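Local coordinates for cyanate lyase C-terminal domain-containing protein (Tetranychus urticae, PDB 5UK3) that acts as a cyanase, a lyase of cyanate metabolism that probably converts cyanate and bicarbonate to ammonia and carbon dioxide, at the interface of chains A and B and the interface of chains A and C. Numbering follows the deposited sequence. Chains: chain A/B/C, Uncharacterized protein.

Contact 1: the interface of chains A and B. Residues chain A 43-45, 48, 130-131; chain B 154-156, 158.
The carbonyl oxygen of B:Gly156 is the best-held polar atom here, and one hydrogen bond across the interface is seen to grip it: the backbone N of A:Asn45 donates to B:Gly156 O at 3.2 Å. The bond is fairly straight, 158° at the hydrogen, and it arrives in the carbonyl plane on a lone pair. A:Val44 lies alongside the same oxygen, its CA at 3.4 Å from B:Gly156 O, so the acceptor is tucked against the main chain of A:43-45.

Just before that carbonyl, the B chain runs flat across one face of A:Trp48. The indole has its CG anti to the backbone N (chi1 174°), and B:Gly156 CA sits over its six-membered ring, 3.9 Å from the centroid, as a CH-pi contact. The carbonyl carbon of B:Lys155 lies over the same face, also toward the rim. The lack of a side chain at B:Gly156 may be what allows the backbone to lie on the indole. The indole NE1 is near B:Tyr154 O.

The ring of B:Tyr154 is sandwiched between its own backbone and A:Lys131. With CG anti to the backbone N, it carries B:Gly156 N over the centre of one face, while A:Lys131 crosses the opposite face at about a right angle. The aliphatic CG of that lysine is 3.7 Å from the ring centroid, so it is methylene and not the ammonium that packs there. A:Asn45 ND2 stands at the ring edge, in plane, 3.8 Å from B:Tyr154 CE2, with the amide turned 62° from the ring.

At the far end B:Leu158 reaches over the A:43-45 backbone, CD1 toward A:Ser43 and CD2 toward A:Val44 and A:Asn45.

In the fold, the loop A:43-45 and helix A:46-53 of the N-terminal part form one wall and the start of strand A:130-136 the other, and the C-terminal tail of B, past its strand 141-152, is clasped between them.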
# COMPACT_ATOMS: atom_id res chain seq x y z
N SER A 43 -16.24 -30.42 26.79
CA SER A 43 -14.94 -31.12 26.84
C SER A 43 -14.06 -30.82 25.62
O SER A 43 -13.52 -31.74 24.99
CB SER A 43 -15.10 -32.64 27.04
OG SER A 43 -15.63 -32.94 28.31
N VAL A 44 -13.91 -29.53 25.32
CA VAL A 44 -13.07 -29.06 24.21
C VAL A 44 -12.22 -27.87 24.63
O VAL A 44 -12.51 -27.21 25.63
CB VAL A 44 -13.91 -28.66 22.99
CG1 VAL A 44 -14.65 -29.86 22.44
CG2 VAL A 44 -14.88 -27.53 23.31
N ASN A 45 -11.19 -27.59 23.83
CA ASN A 45 -10.30 -26.44 24.04
C ASN A 45 -11.09 -25.13 23.97
O ASN A 45 -11.84 -24.89 23.02
CB ASN A 45 -9.22 -26.38 22.96
CG ASN A 45 -8.18 -25.30 23.21
OD1 ASN A 45 -7.76 -25.06 24.34
ND2 ASN A 45 -7.83 -24.60 22.17
N TRP A 48 -10.30 -22.74 20.84
CA TRP A 48 -10.78 -23.33 19.59
C TRP A 48 -12.29 -23.20 19.46
O TRP A 48 -12.80 -22.78 18.42
CB TRP A 48 -10.39 -24.80 19.54
CG TRP A 48 -10.95 -25.51 18.40
CD1 TRP A 48 -10.45 -25.55 17.14
CD2 TRP A 48 -12.12 -26.32 18.40
NE1 TRP A 48 -11.25 -26.33 16.34
CE2 TRP A 48 -12.28 -26.81 17.09
CE3 TRP A 48 -13.06 -26.66 19.38
CZ2 TRP A 48 -13.34 -27.63 16.73
CZ3 TRP A 48 -14.11 -27.48 19.02
CH2 TRP A 48 -14.25 -27.96 17.70
N CYS A 130 -2.07 -26.61 16.34
CA CYS A 130 -1.72 -25.60 17.32
C CYS A 130 -2.80 -25.43 18.37
O CYS A 130 -3.95 -25.26 18.03
CB CYS A 130 -1.51 -24.28 16.59
SG CYS A 130 -0.49 -23.11 17.50
N LYS A 131 -2.43 -25.50 19.65
CA LYS A 131 -3.38 -25.37 20.77
C LYS A 131 -3.10 -24.11 21.54
O LYS A 131 -2.11 -24.04 22.26
CB LYS A 131 -3.26 -26.53 21.77
CG LYS A 131 -3.54 -27.89 21.16
CD LYS A 131 -3.20 -29.02 22.12
CE LYS A 131 -3.27 -30.38 21.42
NZ LYS A 131 -1.96 -31.10 21.37
N TYR B 154 -6.28 -28.51 13.93
CA TYR B 154 -6.59 -28.99 15.28
C TYR B 154 -8.11 -28.98 15.45
O TYR B 154 -8.79 -28.03 15.07
CB TYR B 154 -5.88 -28.11 16.31
CG TYR B 154 -6.23 -28.35 17.75
CD1 TYR B 154 -6.03 -29.60 18.33
CD2 TYR B 154 -6.74 -27.33 18.55
CE1 TYR B 154 -6.35 -29.84 19.66
CE2 TYR B 154 -7.06 -27.56 19.88
CZ TYR B 154 -6.87 -28.81 20.42
OH TYR B 154 -7.18 -29.06 21.73
N LYS B 155 -8.64 -30.06 16.02
CA LYS B 155 -10.11 -30.27 16.10
C LYS B 155 -10.65 -30.14 17.54
O LYS B 155 -11.77 -30.54 17.83
CB LYS B 155 -10.50 -31.60 15.44
N GLY B 156 -9.84 -29.58 18.44
CA GLY B 156 -10.30 -29.21 19.77
C GLY B 156 -10.24 -30.30 20.82
O GLY B 156 -10.79 -30.12 21.91
N LEU B 158 -9.16 -32.60 23.85
CA LEU B 158 -8.46 -32.28 25.11
C LEU B 158 -7.37 -33.28 25.52
O LEU B 158 -6.54 -32.97 26.39
CB LEU B 158 -9.44 -32.11 26.29
CG LEU B 158 -10.29 -30.84 26.34
CD1 LEU B 158 -11.30 -30.89 27.47
CD2 LEU B 158 -9.44 -29.59 26.48

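Contact 2: the interface of chains A and C. Residues chain A 51, 54, 56-57, 87, 90; chain C 106-108, 110.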
# COMPACT_ATOMS: atom_id res chain seq x y z
N SER A 51 -13.33 -19.83 18.64
CA SER A 51 -13.12 -19.57 17.21
C SER A 51 -14.17 -20.21 16.31
O SER A 51 -14.46 -19.69 15.24
CB SER A 51 -11.72 -20.00 16.78
OG SER A 51 -11.65 -21.40 16.57
N HIS A 54 -17.06 -17.91 16.46
CA HIS A 54 -16.75 -16.70 15.67
C HIS A 54 -16.59 -16.96 14.17
O HIS A 54 -16.40 -16.00 13.41
CB HIS A 54 -15.49 -16.00 16.19
CG HIS A 54 -15.70 -15.29 17.48
ND1 HIS A 54 -16.08 -15.93 18.64
CD2 HIS A 54 -15.59 -13.98 17.79
CE1 HIS A 54 -16.19 -15.05 19.61
NE2 HIS A 54 -15.89 -13.85 19.13
N GLN A 56 -14.18 -18.70 12.52
CA GLN A 56 -12.82 -18.85 12.05
C GLN A 56 -12.36 -20.31 12.10
O GLN A 56 -11.18 -20.60 11.85
CB GLN A 56 -11.89 -17.99 12.88
CG GLN A 56 -12.10 -16.51 12.65
CD GLN A 56 -11.74 -16.09 11.24
OE1 GLN A 56 -10.68 -16.45 10.71
NE2 GLN A 56 -12.63 -15.33 10.62
N ASN A 57 -13.28 -21.21 12.42
CA ASN A 57 -12.99 -22.63 12.51
C ASN A 57 -14.31 -23.38 12.48
O ASN A 57 -15.35 -22.77 12.62
CB ASN A 57 -12.22 -22.95 13.80
CG ASN A 57 -10.74 -23.19 13.57
OD1 ASN A 57 -10.35 -23.83 12.60
ND2 ASN A 57 -9.90 -22.76 14.52
N ARG A 87 -10.99 -18.16 6.01
CA ARG A 87 -10.22 -17.85 7.20
C ARG A 87 -9.19 -16.75 7.23
O ARG A 87 -8.34 -16.65 6.34
CB ARG A 87 -9.48 -19.11 7.65
CG ARG A 87 -10.29 -20.09 8.48
CD ARG A 87 -9.35 -20.99 9.26
NE ARG A 87 -10.06 -22.07 9.93
CZ ARG A 87 -10.13 -23.30 9.47
NH1 ARG A 87 -9.55 -23.61 8.32
NH2 ARG A 87 -10.79 -24.23 10.14
N GLN A 90 -10.85 -10.91 8.60
CA GLN A 90 -11.58 -9.89 9.33
C GLN A 90 -10.53 -8.83 9.63
O GLN A 90 -9.47 -9.13 10.17
CB GLN A 90 -12.25 -10.46 10.62
CG GLN A 90 -11.53 -11.62 11.32
CD GLN A 90 -12.22 -12.11 12.58
OE1 GLN A 90 -13.40 -11.88 12.78
NE2 GLN A 90 -11.48 -12.84 13.42
N LYS C 106 -4.31 -13.73 13.16
CA LYS C 106 -5.35 -13.42 12.19
C LYS C 106 -6.51 -14.37 12.37
O LYS C 106 -7.67 -13.96 12.28
CB LYS C 106 -4.80 -13.46 10.75
CG LYS C 106 -4.36 -12.07 10.26
CD LYS C 106 -3.94 -12.08 8.79
CE LYS C 106 -2.43 -12.17 8.62
NZ LYS C 106 -2.07 -12.53 7.22
N VAL C 107 -6.21 -15.62 12.67
CA VAL C 107 -7.25 -16.64 12.82
C VAL C 107 -7.92 -16.62 14.19
O VAL C 107 -9.14 -16.63 14.27
CB VAL C 107 -6.68 -18.04 12.51
CG1 VAL C 107 -7.67 -19.11 12.91
CG2 VAL C 107 -6.36 -18.17 11.03
N TYR C 108 -7.13 -16.57 15.26
CA TYR C 108 -7.67 -16.59 16.63
C TYR C 108 -7.79 -15.21 17.32
O TYR C 108 -8.23 -15.12 18.46
CB TYR C 108 -6.83 -17.51 17.48
CG TYR C 108 -6.90 -18.91 17.00
CD1 TYR C 108 -7.97 -19.72 17.33
CD2 TYR C 108 -5.89 -19.44 16.23
CE1 TYR C 108 -8.02 -21.04 16.89
CE2 TYR C 108 -5.91 -20.74 15.80
CZ TYR C 108 -6.98 -21.55 16.12
OH TYR C 108 -6.98 -22.86 15.66
N SER C 110 -9.88 -12.57 17.07
CA SER C 110 -11.18 -12.17 17.61
C SER C 110 -11.61 -13.04 18.78
O SER C 110 -12.30 -12.54 19.67
CB SER C 110 -12.26 -12.22 16.53
OG SER C 110 -12.54 -13.54 16.13
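One face of the C:Tyr108 ring is backed by its own neighbour, C:Val107 CG1, 3.7 Å above the plane and toward the rim. Along the CD1-CE1 side the ring meets A:Ser51, whose CB is 3.8 Å from C:Tyr108 CD1. The A:Asn57 side chain meets the tyrosine obliquely, amide and ring planes 51° apart, with ND2 at the hydroxyl end, donating to the phenol C:Tyr108 OH at 3.1 Å. The same nitrogen also donates to A:Ser51 OG, and both acceptors lie close to the amide plane, so the two bonds fix the rotation of the amide.

A second shell holds it from behind. The guanidinium of A:Arg87 has A:Gln56 O at its edge, in plane, where NE donates at 2.7 Å, though from above the carbonyl plane. Its NH2 donates to A:Asn57 OD1 on a lone pair, but the bond is bent and well off the guanidinium plane. A cationic guanidinium there might slightly polarise the amide.

At this A/C interface helix C:96-120 packs against the end of helix A:46-53 and loop residues of A. A:Gln56 bends at chi2 (-66°) and lays its CB and CG against the backbone carbonyl of C:Val107.

C:Ser110 is met by A:His54 through CD2 of the imidazole. From the other side A:Gln90 is extended beyond CG, and its amide NE2 donates to C:Ser110 OG at 3.0 Å, nearly straight at 165° and close to the amide plane.

About 14 Å separates the C-alpha centres of contact 1 and contact 2, and helix A:46-53 joins them: it supplies A:Trp48 to the first and A:Ser51 to the second. This short helix of the N-terminal part thus touches two different neighbours, the C-terminal tail of chain B and the long helix 96-120 of chain C. Each interface is two-fold symmetric, so every contact has a twin with the chains exchanged. Repeated through the ten-chain deposited assembly, the pair would tie neighbouring subunits together; cyanases are known as decamers, which fits both being biological interfaces.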